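Local coordinates for protein CaaX farnesyltransferase beta subunit Ram1 (PDB 4L9P) that probably binds the peptide substrate and, paired with its alpha subunit, transfers a farnesyl group from farnesyl diphosphate to a cysteine near the C-terminus of target proteins, at residues M154-L159 / F498-K503; A160-C163 / D168-R171; S178-A183 / G188-G193; A205-I210 / E506-W511. All coordinates share one frame; numbering follows the deposited sequence. Where two conformers were deposited one is given.

Interaction 1. Residues M154-L159 / F498-K503; sequences MVYWAL and FVIPHK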
loop_
_atom_site.group_PDB
_atom_site.type_symbol
_atom_site.label_atom_id
_atom_site.label_comp_id
_atom_site.label_asym_id
_atom_site.label_seq_id
_atom_site.Cartn_x
_atom_site.Cartn_y
_atom_site.Cartn_z
ATOM N N MET B 154 15.142 7.664 0.521
ATOM C CA MET B 154 16.176 7.403 -0.515
ATOM C C MET B 154 17.365 6.636 0.073
ATOM O O MET B 154 18.005 5.823 -0.628
ATOM C CB MET B 154 16.641 8.720 -1.168
ATOM C CG MET B 154 15.433 9.494 -1.709
ATOM S SD MET B 154 15.767 11.203 -2.082
ATOM C CE MET B 154 16.857 10.739 -3.308
ATOM N N VAL B 155 17.653 6.887 1.348
ATOM C CA VAL B 155 18.705 6.095 2.028
ATOM C C VAL B 155 18.247 4.643 2.195
ATOM O O VAL B 155 18.965 3.711 1.809
ATOM C CB VAL B 155 19.061 6.701 3.410
ATOM C CG1 VAL B 155 20.063 5.767 4.114
ATOM C CG2 VAL B 155 19.656 8.112 3.217
ATOM N N TYR B 156 17.033 4.449 2.691
ATOM C CA TYR B 156 16.505 3.111 2.882
ATOM C C TYR B 156 16.431 2.333 1.566
ATOM O O TYR B 156 16.845 1.172 1.531
ATOM C CB TYR B 156 15.121 3.180 3.551
ATOM C CG TYR B 156 14.424 1.839 3.465
ATOM C CD1 TYR B 156 14.829 0.703 4.258
ATOM C CD2 TYR B 156 13.371 1.676 2.554
ATOM C CE1 TYR B 156 14.186 -0.562 4.065
ATOM C CE2 TYR B 156 12.741 0.419 2.369
ATOM C CZ TYR B 156 13.142 -0.670 3.157
ATOM O OH TYR B 156 12.519 -1.870 2.987
ATOM N N TRP B 157 15.836 2.916 0.525
ATOM C CA TRP B 157 15.640 2.145 -0.728
ATOM C C TRP B 157 16.978 1.697 -1.280
ATOM O O TRP B 157 17.131 0.555 -1.794
ATOM C CB TRP B 157 14.952 3.020 -1.815
ATOM C CG TRP B 157 13.529 3.375 -1.420
ATOM C CD1 TRP B 157 12.624 2.569 -0.777
ATOM C CD2 TRP B 157 12.849 4.590 -1.718
ATOM N NE1 TRP B 157 11.438 3.261 -0.596
ATOM C CE2 TRP B 157 11.555 4.494 -1.168
ATOM C CE3 TRP B 157 13.236 5.784 -2.377
ATOM C CZ2 TRP B 157 10.625 5.549 -1.253
ATOM C CZ3 TRP B 157 12.299 6.838 -2.468
ATOM C CH2 TRP B 157 11.020 6.689 -1.902
ATOM N N ALA B 158 17.983 2.578 -1.234
ATOM C CA ALA B 158 19.318 2.217 -1.777
ATOM C C ALA B 158 19.971 1.153 -0.884
ATOM O O ALA B 158 20.516 0.168 -1.414
ATOM C CB ALA B 158 20.184 3.466 -1.884
ATOM N N LEU B 159 19.955 1.318 0.450
ATOM C CA LEU B 159 20.595 0.280 1.287
ATOM C C LEU B 159 19.881 -1.065 1.126
ATOM O O LEU B 159 20.552 -2.107 1.090
ATOM C CB LEU B 159 20.570 0.696 2.758
ATOM C CG LEU B 159 21.456 1.891 3.088
ATOM C CD1 LEU B 159 21.182 2.319 4.542
ATOM C CD2 LEU B 159 22.970 1.514 2.860
ATOM N N PHE B 498 9.266 -6.759 8.155
ATOM C CA PHE B 498 10.171 -5.611 8.418
ATOM C C PHE B 498 10.860 -5.140 7.160
ATOM O O PHE B 498 11.430 -4.034 7.139
ATOM C CB PHE B 498 11.217 -5.958 9.479
ATOM C CG PHE B 498 10.571 -6.262 10.833
ATOM C CD1 PHE B 498 9.802 -5.281 11.466
ATOM C CD2 PHE B 498 10.658 -7.560 11.421
ATOM C CE1 PHE B 498 9.189 -5.523 12.678
ATOM C CE2 PHE B 498 10.036 -7.820 12.665
ATOM C CZ PHE B 498 9.299 -6.787 13.317
ATOM N N VAL B 499 10.881 -5.961 6.095
ATOM C CA VAL B 499 11.443 -5.490 4.804
ATOM C C VAL B 499 12.915 -5.067 4.897
ATOM O O VAL B 499 13.363 -4.082 4.314
ATOM C CB VAL B 499 10.542 -4.423 4.080
ATOM C CG1 VAL B 499 10.766 -4.568 2.558
ATOM C CG2 VAL B 499 9.064 -4.638 4.377
ATOM N N ILE B 500 13.666 -5.891 5.638
ATOM C CA ILE B 500 15.114 -5.854 5.782
ATOM C C ILE B 500 15.546 -7.289 6.038
ATOM O O ILE B 500 14.721 -8.157 6.316
ATOM C CB ILE B 500 15.544 -4.949 7.013
ATOM C CG1 ILE B 500 14.762 -5.304 8.292
ATOM C CG2 ILE B 500 15.417 -3.444 6.658
ATOM C CD1 ILE B 500 15.320 -4.553 9.542
ATOM N N PRO B 501 16.850 -7.573 5.967
ATOM C CA PRO B 501 17.261 -8.956 6.244
ATOM C C PRO B 501 16.847 -9.394 7.658
ATOM O O PRO B 501 16.855 -8.590 8.620
ATOM C CB PRO B 501 18.785 -8.884 6.137
ATOM C CG PRO B 501 19.033 -7.715 5.184
ATOM C CD PRO B 501 17.950 -6.706 5.512
ATOM N N HIS B 502 16.490 -10.671 7.810
ATOM C CA HIS B 502 16.119 -11.167 9.133
ATOM C C HIS B 502 17.134 -10.881 10.220
ATOM O O HIS B 502 16.747 -10.488 11.334
ATOM C CB HIS B 502 15.885 -12.687 9.103
ATOM C CG HIS B 502 14.775 -13.111 8.211
ATOM N ND1 HIS B 502 14.794 -12.914 6.836
ATOM C CD2 HIS B 502 13.604 -13.743 8.500
ATOM C CE1 HIS B 502 13.666 -13.384 6.330
ATOM N NE2 HIS B 502 12.940 -13.912 7.312
ATOM N N LYS B 503 18.420 -11.091 9.924
ATOM C CA LYS B 503 19.435 -10.847 10.932
ATOM C C LYS B 503 19.473 -9.367 11.345
ATOM O O LYS B 503 19.733 -9.026 12.515
ATOM C CB LYS B 503 20.797 -11.264 10.356
ATOM C CG LYS B 503 21.946 -11.044 11.403
ATOM C CD LYS B 503 23.355 -11.364 10.802
ATOM C CE LYS B 503 24.504 -11.163 11.860
ATOM N NZ LYS B 503 25.753 -11.683 11.167
#
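Y156 donates its phenolic proton to the backbone carbonyl of V499, with OH 2.7 Å from O, and this is the hydrogen bond that joins the two segments. The C=O...donor angle of 141°, with the hydroxyl in the carbonyl plane, places it on a lone pair. The acceptor also lies in the plane of the tyrosine ring, at its edge: V499 O is 3.6 Å from both CE1 and CZ of Y156. V499 adds its own side chain, whose CG1 is tight against the same hydroxyl, 3.2 Å from Y156 OH. At the neighbouring edge position, I500 CG2 reaches Y156 CE1 at 4.1 Å, a looser apolar touch.

The ring gets there because CG stands anti to the backbone N (chi1 167°), carrying the ring off helix 151-164 so that its hydroxyl meets the loop before helix 502-513. On the loop side, V499 has a positive phi of 60°, rare for a beta-branched residue, and its CB still faces the tyrosine. P501, at the N-cap position, starts the helix two residues later.

Further out, Y156 packs on L208 and M212 of helix 200-213 and on Y436 of helix 431-444, while V499 rests on Y255, which lines the isoprenoid-analogue pocket. The V499 side chain is about 8 Å from that ligand, so the contact lies near the pocket in the alpha-alpha toroid. All three touching residues are buried, so one in-plane bond gives the phenol proton a partner in a buried setting and should fix the rotation of the hydroxyl in the ring plane.

Interaction 2. Residues A160-C163 / D168-R171; sequences AGLC and DVTR
V169 faces helix 151-164 with both its methyls, and the contact between the segments is entirely apolar. CG1 of V169 meets CB of L162 at 3.9 Å, touching the root of the leucine rather than its branched end. CG2 of V169 is 3.7 Å from SG of C163, and the same sulfur is 4.1 Å from V169 CG1, so the thiol lies against both methyls. C163 was modelled in two conformations, and the sulfur distances hold for one of them. With chi1 at -61°, V169 holds CG1 anti to its carbonyl carbon and CG2 between its backbone N and that carbon, which turns the pair of methyls to the helix. The L162 side chain extends into a further apolar layer formed by L130 and L133 of helix 126-135 and by L137.

The polar bonds belong to the chain 168-171 itself. OD1 of D168 takes two donors from T170: the backbone N at 2.9 Å (N-H...acceptor angle 156°), approaching from 36° above the carboxylate plane, and OG1 at 2.6 Å, received on the syn lone pair of OD1. Two bonds on one carboxylate oxygen restrain the rotation of the D168 side chain and the peptide beyond V169. R171 points its guanidinium elsewhere, where NH2 hydrogen-bonds to Y134 OH.

D168 accepting from the backbone N two residues on is an Asx turn. V169, inside that turn, packs back on the side of the last turn of helix 151-164: an Asx turn within the connection between two successive helices, 151-164 and 173-183, of the alpha-alpha toroid.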
loop_
_atom_site.group_PDB
_atom_site.type_symbol
_atom_site.label_atom_id
_atom_site.label_comp_id
_atom_site.label_asym_id
_atom_site.label_seq_id
_atom_site.Cartn_x
_atom_site.Cartn_y
_atom_site.Cartn_z
ATOM N N ALA B 160 18.564 -1.056 1.098
ATOM C CA ALA B 160 17.818 -2.294 0.928
ATOM C C ALA B 160 18.177 -2.968 -0.406
ATOM O O ALA B 160 18.447 -4.184 -0.423
ATOM C CB ALA B 160 16.292 -2.007 0.955
ATOM N N GLY B 161 18.230 -2.222 -1.519
ATOM C CA GLY B 161 18.634 -2.831 -2.796
ATOM C C GLY B 161 20.050 -3.392 -2.761
ATOM O O GLY B 161 20.287 -4.481 -3.263
ATOM N N LEU B 162 20.965 -2.636 -2.166
ATOM C CA LEU B 162 22.344 -3.136 -2.024
ATOM C C LEU B 162 22.395 -4.405 -1.174
ATOM O O LEU B 162 23.136 -5.358 -1.497
ATOM C CB LEU B 162 23.224 -2.054 -1.405
ATOM C CG LEU B 162 23.400 -0.821 -2.294
ATOM C CD1 LEU B 162 24.106 0.332 -1.477
ATOM C CD2 LEU B 162 24.167 -1.145 -3.574
ATOM N N CYS B 163 21.682 -4.450 -0.043
ATOM C CA CYS B 163 21.594 -5.680 0.768
ATOM C C CYS B 163 21.011 -6.837 -0.022
ATOM O O CYS B 163 21.606 -7.940 -0.009
ATOM C CB CYS B 163 20.768 -5.493 2.053
ATOM S SG CYS B 163 21.532 -4.492 3.300
ATOM N N ASP B 168 27.802 -5.812 1.485
ATOM C CA ASP B 168 27.944 -5.570 2.913
ATOM C C ASP B 168 27.806 -4.055 3.050
ATOM O O ASP B 168 28.606 -3.349 2.503
ATOM C CB ASP B 168 29.363 -5.999 3.345
ATOM C CG ASP B 168 29.681 -5.669 4.765
ATOM O OD1 ASP B 168 28.916 -5.018 5.480
ATOM O OD2 ASP B 168 30.775 -6.064 5.183
ATOM N N VAL B 169 26.774 -3.554 3.736
ATOM C CA VAL B 169 26.575 -2.106 3.837
ATOM C C VAL B 169 27.102 -1.533 5.173
ATOM O O VAL B 169 26.805 -0.381 5.506
ATOM C CB VAL B 169 25.102 -1.695 3.626
ATOM C CG1 VAL B 169 24.633 -2.106 2.203
ATOM C CG2 VAL B 169 24.201 -2.315 4.683
ATOM N N THR B 170 27.876 -2.332 5.913
ATOM C CA THR B 170 28.549 -1.884 7.150
ATOM C C THR B 170 29.302 -0.589 6.929
ATOM O O THR B 170 29.369 0.245 7.811
ATOM C CB THR B 170 29.588 -2.958 7.641
ATOM O OG1 THR B 170 28.864 -4.139 7.933
ATOM C CG2 THR B 170 30.297 -2.500 8.900
ATOM N N ARG B 171 29.934 -0.436 5.771
ATOM C CA ARG B 171 30.767 0.736 5.563
ATOM C C ARG B 171 29.974 2.006 5.509
ATOM O O ARG B 171 30.570 3.056 5.570
ATOM C CB ARG B 171 31.618 0.615 4.312
ATOM C CG ARG B 171 30.773 0.498 3.013
ATOM C CD ARG B 171 31.754 0.256 1.856
ATOM N NE ARG B 171 31.083 -0.182 0.636
ATOM C CZ ARG B 171 31.723 -0.473 -0.496
ATOM N NH1 ARG B 171 33.066 -0.376 -0.559
ATOM N NH2 ARG B 171 31.038 -0.871 -1.567
#

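Interaction 3. Residues S178-A183 / G188-G193; sequences STFTAA and GGIGGG
The ring of F180 has the methyl CG2 of T179 on one face, 4.0 Å above its plane and offset toward the rim, and meets the glycine-rich loop through I190, whose CG2 comes to 4.4 Å from F180 CD1. A206 and S209 of helix 200-213 and V155 of helix 151-164 also pack on the phenylalanine, making it a filler between successive helices.

A183 carries most of the helix side of the contact. Its CB sits 3.8 Å from I190 CG2, 3.6 Å from G191 O and 3.9 Å from G193 CA. The backbones come close here, CA of A183 being 4.1 Å from CA of G193. I190 brings CG2 to this spot because that methyl stands anti to the backbone N.

The polar link is G191 N to A183 O, 3.0 Å long and nearly straight (N-H...acceptor angle 166°), with the donor tilted 28° from the carbonyl plane. I190 N and O bond in turn to S203 OG and S202 OG, so the peptide between I190 and G191 is held through both its O and its N. The alpha subunit Ram2 extends the network: Y88 OH of that chain bonds to G192 N.

The implication is that the loop's N-H satisfies the carbonyl of A183, a buried residue, and that these bonds restrain the loop at G191 against A183 and at G192 against Y88 of the Ram2 chain.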
loop_
_atom_site.group_PDB
_atom_site.type_symbol
_atom_site.label_atom_id
_atom_site.label_comp_id
_atom_site.label_asym_id
_atom_site.label_seq_id
_atom_site.Cartn_x
_atom_site.Cartn_y
_atom_site.Cartn_z
ATOM N N SER B 178 25.500 10.308 10.391
ATOM C CA SER B 178 25.561 11.724 10.015
ATOM C C SER B 178 24.171 12.161 9.513
ATOM O O SER B 178 23.630 13.180 9.958
ATOM C CB SER B 178 26.568 11.892 8.886
ATOM O OG SER B 178 26.620 13.236 8.485
ATOM N N THR B 179 23.611 11.374 8.587
ATOM C CA THR B 179 22.373 11.743 7.956
ATOM C C THR B 179 21.235 11.813 8.966
ATOM O O THR B 179 20.458 12.752 8.955
ATOM C CB THR B 179 21.978 10.683 6.865
ATOM O OG1 THR B 179 23.040 10.582 5.905
ATOM C CG2 THR B 179 20.691 11.077 6.147
ATOM N N PHE B 180 21.100 10.812 9.822
ATOM C CA PHE B 180 19.872 10.750 10.660
ATOM C C PHE B 180 20.019 11.557 11.958
ATOM O O PHE B 180 19.039 11.919 12.593
ATOM C CB PHE B 180 19.450 9.296 10.885
ATOM C CG PHE B 180 18.976 8.658 9.608
ATOM C CD1 PHE B 180 18.068 9.352 8.819
ATOM C CD2 PHE B 180 19.447 7.449 9.161
ATOM C CE1 PHE B 180 17.634 8.820 7.608
ATOM C CE2 PHE B 180 19.040 6.942 7.988
ATOM C CZ PHE B 180 18.154 7.612 7.174
ATOM N N THR B 181 21.253 11.843 12.380
ATOM C CA THR B 181 21.407 12.668 13.581
ATOM C C THR B 181 20.791 14.022 13.372
ATOM O O THR B 181 20.119 14.564 14.236
ATOM C CB THR B 181 22.915 12.811 13.911
ATOM O OG1 THR B 181 23.370 11.546 14.382
ATOM C CG2 THR B 181 23.118 13.829 15.045
ATOM N N ALA B 182 21.018 14.556 12.191
ATOM C CA ALA B 182 20.495 15.832 11.798
ATOM C C ALA B 182 18.956 15.854 11.605
ATOM O O ALA B 182 18.314 16.899 11.756
ATOM C CB ALA B 182 21.197 16.208 10.477
ATOM N N ALA B 183 18.366 14.710 11.271
ATOM C CA ALA B 183 16.937 14.651 10.955
ATOM C C ALA B 183 16.096 14.319 12.181
ATOM O O ALA B 183 14.856 14.368 12.102
ATOM C CB ALA B 183 16.689 13.626 9.887
ATOM N N GLY B 188 11.396 14.087 19.749
ATOM C CA GLY B 188 11.162 12.695 19.406
ATOM C C GLY B 188 10.865 12.445 17.935
ATOM O O GLY B 188 10.137 13.265 17.318
ATOM N N GLY B 189 11.315 11.311 17.378
ATOM C CA GLY B 189 11.032 10.895 16.010
ATOM C C GLY B 189 12.005 11.522 15.027
ATOM O O GLY B 189 12.821 12.414 15.374
ATOM N N ILE B 190 11.910 11.054 13.793
ATOM C CA ILE B 190 12.739 11.515 12.697
ATOM C C ILE B 190 11.850 12.054 11.588
ATOM O O ILE B 190 10.812 11.448 11.258
ATOM C CB ILE B 190 13.617 10.339 12.226
ATOM C CG1 ILE B 190 14.571 9.918 13.415
ATOM C CG2 ILE B 190 14.457 10.724 10.965
ATOM C CD1 ILE B 190 15.315 8.658 13.141
ATOM N N GLY B 191 12.242 13.216 11.073
ATOM C CA GLY B 191 11.578 13.803 9.903
ATOM C C GLY B 191 12.421 13.677 8.651
ATOM O O GLY B 191 13.413 12.956 8.617
ATOM N N GLY B 192 12.033 14.391 7.610
ATOM C CA GLY B 192 12.725 14.271 6.354
ATOM C C GLY B 192 14.114 14.910 6.403
ATOM O O GLY B 192 14.954 14.647 5.509
ATOM N N GLY B 193 14.380 15.770 7.397
ATOM C CA GLY B 193 15.673 16.443 7.459
ATOM C C GLY B 193 15.574 17.601 8.410
ATOM O O GLY B 193 14.498 17.829 8.984
#

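Interaction 4. Residues A205-I210 / E506-W511; sequences AAVLSI and EDIRVW
Helix 200-213 of the alpha-alpha toroid meets helix 502-513, close to the C-terminus. The fit is slender, with one side chain of the second helix reaching two of the first. I508 is that side chain. Its first bond points toward helix 200-213, and the branch stays extended beyond it, with CG1 anti to the backbone N (chi1 -167°), which sets the tip methyl CD1 against V207 and I210. This reach spans a wide backbone separation, 8.5 Å between the CA atoms of I508 and I210.

CD1 of I508 comes down between residues one turn apart. It is 4.3 Å from V207 CG1 and 4.2 Å from I210 CG2, and it also grazes the backbone at V207 O, 4.1 Å away. Contacts of this length, with only 93 Å² buried over both sides and no hydrogen bond between the segments, describe loose van der Waals packing. L263 of helix 251-263 touches both V207 and I508, and F219 of helix 216-221 touches both I210 and I508, so neighbouring helices complete the apolar surroundings of the methyl. The next residue, R509, forms a salt bridge from NE to E513 OE2 within its own helix; its NH1 hydrogen-bonds to A262 O and so crosses to helix 251-263.

The side of helix 200-213 bearing S209 packs on V155 and L159 of helix 151-164. There the serine turns back on its own helix: S209 OG donates to A205 O at 2.8 Å, tilted 33° from the carbonyl plane, while S209 N reaches A205 O at 2.9 Å from the opposite face.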
loop_
_atom_site.group_PDB
_atom_site.type_symbol
_atom_site.label_atom_id
_atom_site.label_comp_id
_atom_site.label_asym_id
_atom_site.label_seq_id
_atom_site.Cartn_x
_atom_site.Cartn_y
_atom_site.Cartn_z
ATOM N N ALA B 205 11.840 4.555 7.703
ATOM C CA ALA B 205 12.995 4.452 6.789
ATOM C C ALA B 205 14.307 4.582 7.524
ATOM O O ALA B 205 15.273 3.845 7.240
ATOM C CB ALA B 205 12.906 5.553 5.708
ATOM N N ALA B 206 14.373 5.513 8.478
ATOM C CA ALA B 206 15.595 5.664 9.206
ATOM C C ALA B 206 15.906 4.456 10.096
ATOM O O ALA B 206 17.060 4.028 10.176
ATOM C CB ALA B 206 15.548 6.973 10.050
ATOM N N VAL B 207 14.904 3.968 10.832
ATOM C CA VAL B 207 15.145 2.788 11.668
ATOM C C VAL B 207 15.565 1.581 10.871
ATOM O O VAL B 207 16.463 0.834 11.292
ATOM C CB VAL B 207 13.890 2.487 12.536
ATOM C CG1 VAL B 207 14.002 1.128 13.267
ATOM C CG2 VAL B 207 13.710 3.602 13.567
ATOM N N LEU B 208 14.939 1.356 9.726
ATOM C CA LEU B 208 15.321 0.208 8.895
ATOM C C LEU B 208 16.734 0.409 8.338
ATOM O O LEU B 208 17.514 -0.569 8.225
ATOM C CB LEU B 208 14.330 0.060 7.723
ATOM C CG LEU B 208 12.946 -0.465 8.133
ATOM C CD1 LEU B 208 12.123 -0.805 6.905
ATOM C CD2 LEU B 208 12.927 -1.609 9.127
ATOM N N SER B 209 17.072 1.657 7.992
ATOM C CA SER B 209 18.449 1.924 7.534
ATOM C C SER B 209 19.470 1.639 8.617
ATOM O O SER B 209 20.545 1.072 8.367
ATOM C CB SER B 209 18.582 3.380 7.065
ATOM O OG SER B 209 17.760 3.654 5.915
ATOM N N ILE B 210 19.183 2.115 9.837
ATOM C CA ILE B 210 20.056 1.863 10.969
ATOM C C ILE B 210 20.179 0.374 11.230
ATOM O O ILE B 210 21.291 -0.104 11.529
ATOM C CB ILE B 210 19.491 2.652 12.197
ATOM C CG1 ILE B 210 19.807 4.144 12.004
ATOM C CG2 ILE B 210 20.057 2.111 13.515
ATOM C CD1 ILE B 210 19.021 5.041 12.967
ATOM N N GLU B 506 16.536 -8.900 13.650
ATOM C CA GLU B 506 16.810 -9.593 14.895
ATOM C C GLU B 506 17.808 -8.807 15.735
ATOM O O GLU B 506 17.605 -8.617 16.947
ATOM C CB GLU B 506 17.399 -11.035 14.626
ATOM C CG GLU B 506 18.106 -11.670 15.876
ATOM C CD GLU B 506 18.868 -13.025 15.644
ATOM O OE1 GLU B 506 18.917 -13.600 14.547
ATOM O OE2 GLU B 506 19.441 -13.528 16.628
ATOM N N ASP B 507 18.910 -8.385 15.117
ATOM C CA ASP B 507 19.984 -7.776 15.879
ATOM C C ASP B 507 19.529 -6.472 16.542
ATOM O O ASP B 507 19.878 -6.195 17.706
ATOM C CB ASP B 507 21.186 -7.459 14.996
ATOM C CG ASP B 507 22.036 -8.681 14.663
ATOM O OD1 ASP B 507 21.827 -9.761 15.264
ATOM O OD2 ASP B 507 22.887 -8.515 13.762
ATOM N N ILE B 508 18.759 -5.638 15.830
ATOM C CA ILE B 508 18.339 -4.401 16.436
ATOM C C ILE B 508 17.341 -4.649 17.557
ATOM O O ILE B 508 17.455 -4.030 18.616
ATOM C CB ILE B 508 17.828 -3.399 15.378
ATOM C CG1 ILE B 508 17.710 -1.985 16.011
ATOM C CG2 ILE B 508 16.487 -3.863 14.759
ATOM C CD1 ILE B 508 17.436 -0.867 14.947
ATOM N N ARG B 509 16.389 -5.538 17.339
ATOM C CA ARG B 509 15.388 -5.831 18.387
ATOM C C ARG B 509 16.079 -6.378 19.648
ATOM O O ARG B 509 15.760 -5.953 20.768
ATOM C CB ARG B 509 14.378 -6.881 17.867
ATOM C CG ARG B 509 13.443 -7.453 18.928
ATOM C CD ARG B 509 12.482 -6.418 19.525
ATOM N NE ARG B 509 11.672 -7.073 20.525
ATOM C CZ ARG B 509 10.453 -6.710 20.908
ATOM N NH1 ARG B 509 9.833 -5.662 20.356
ATOM N NH2 ARG B 509 9.831 -7.439 21.864
ATOM N N VAL B 510 17.016 -7.315 19.460
ATOM C CA VAL B 510 17.644 -7.932 20.614
ATOM C C VAL B 510 18.516 -6.921 21.337
ATOM O O VAL B 510 18.530 -6.892 22.585
ATOM C CB VAL B 510 18.461 -9.160 20.175
ATOM C CG1 VAL B 510 19.370 -9.662 21.355
ATOM C CG2 VAL B 510 17.526 -10.280 19.723
ATOM N N TRP B 511 19.199 -6.057 20.595
ATOM C CA TRP B 511 20.002 -5.015 21.247
ATOM C C TRP B 511 19.126 -4.130 22.123
ATOM O O TRP B 511 19.461 -3.837 23.297
ATOM C CB TRP B 511 20.783 -4.155 20.231
ATOM C CG TRP B 511 21.798 -3.205 20.891
ATOM C CD1 TRP B 511 23.102 -3.528 21.277
ATOM C CD2 TRP B 511 21.616 -1.823 21.262
ATOM N NE1 TRP B 511 23.717 -2.431 21.822
ATOM C CE2 TRP B 511 22.826 -1.383 21.857
ATOM C CE3 TRP B 511 20.555 -0.929 21.164
ATOM C CZ2 TRP B 511 22.999 -0.072 22.318
ATOM C CZ3 TRP B 511 20.725 0.373 21.635
ATOM C CH2 TRP B 511 21.929 0.785 22.201
#

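Interactions 1, 2 and 3 follow helices 151-164 and 173-183 early in the chain. Helix 151-164 serves interactions 1 and 2, whose centres are about 8 Å apart; they touch where L159 CD2 meets V169 CB (3.9 Å). Interactions 1 and 4, centres about 10 Å apart and alternating along the sequence, use the start of helix 502-513, with the loop before it, and its body. Interaction 3 lies farther out, its centre about 17 Å from that of interaction 1, yet I190 CD1 reaches A206 CB at 3.5 Å. Interactions 2 and 3 thus pack connections against consecutive helices, while interactions 1 and 4 join residues about 300 apart, bringing the C-terminal region onto helices 151-164 and 200-213.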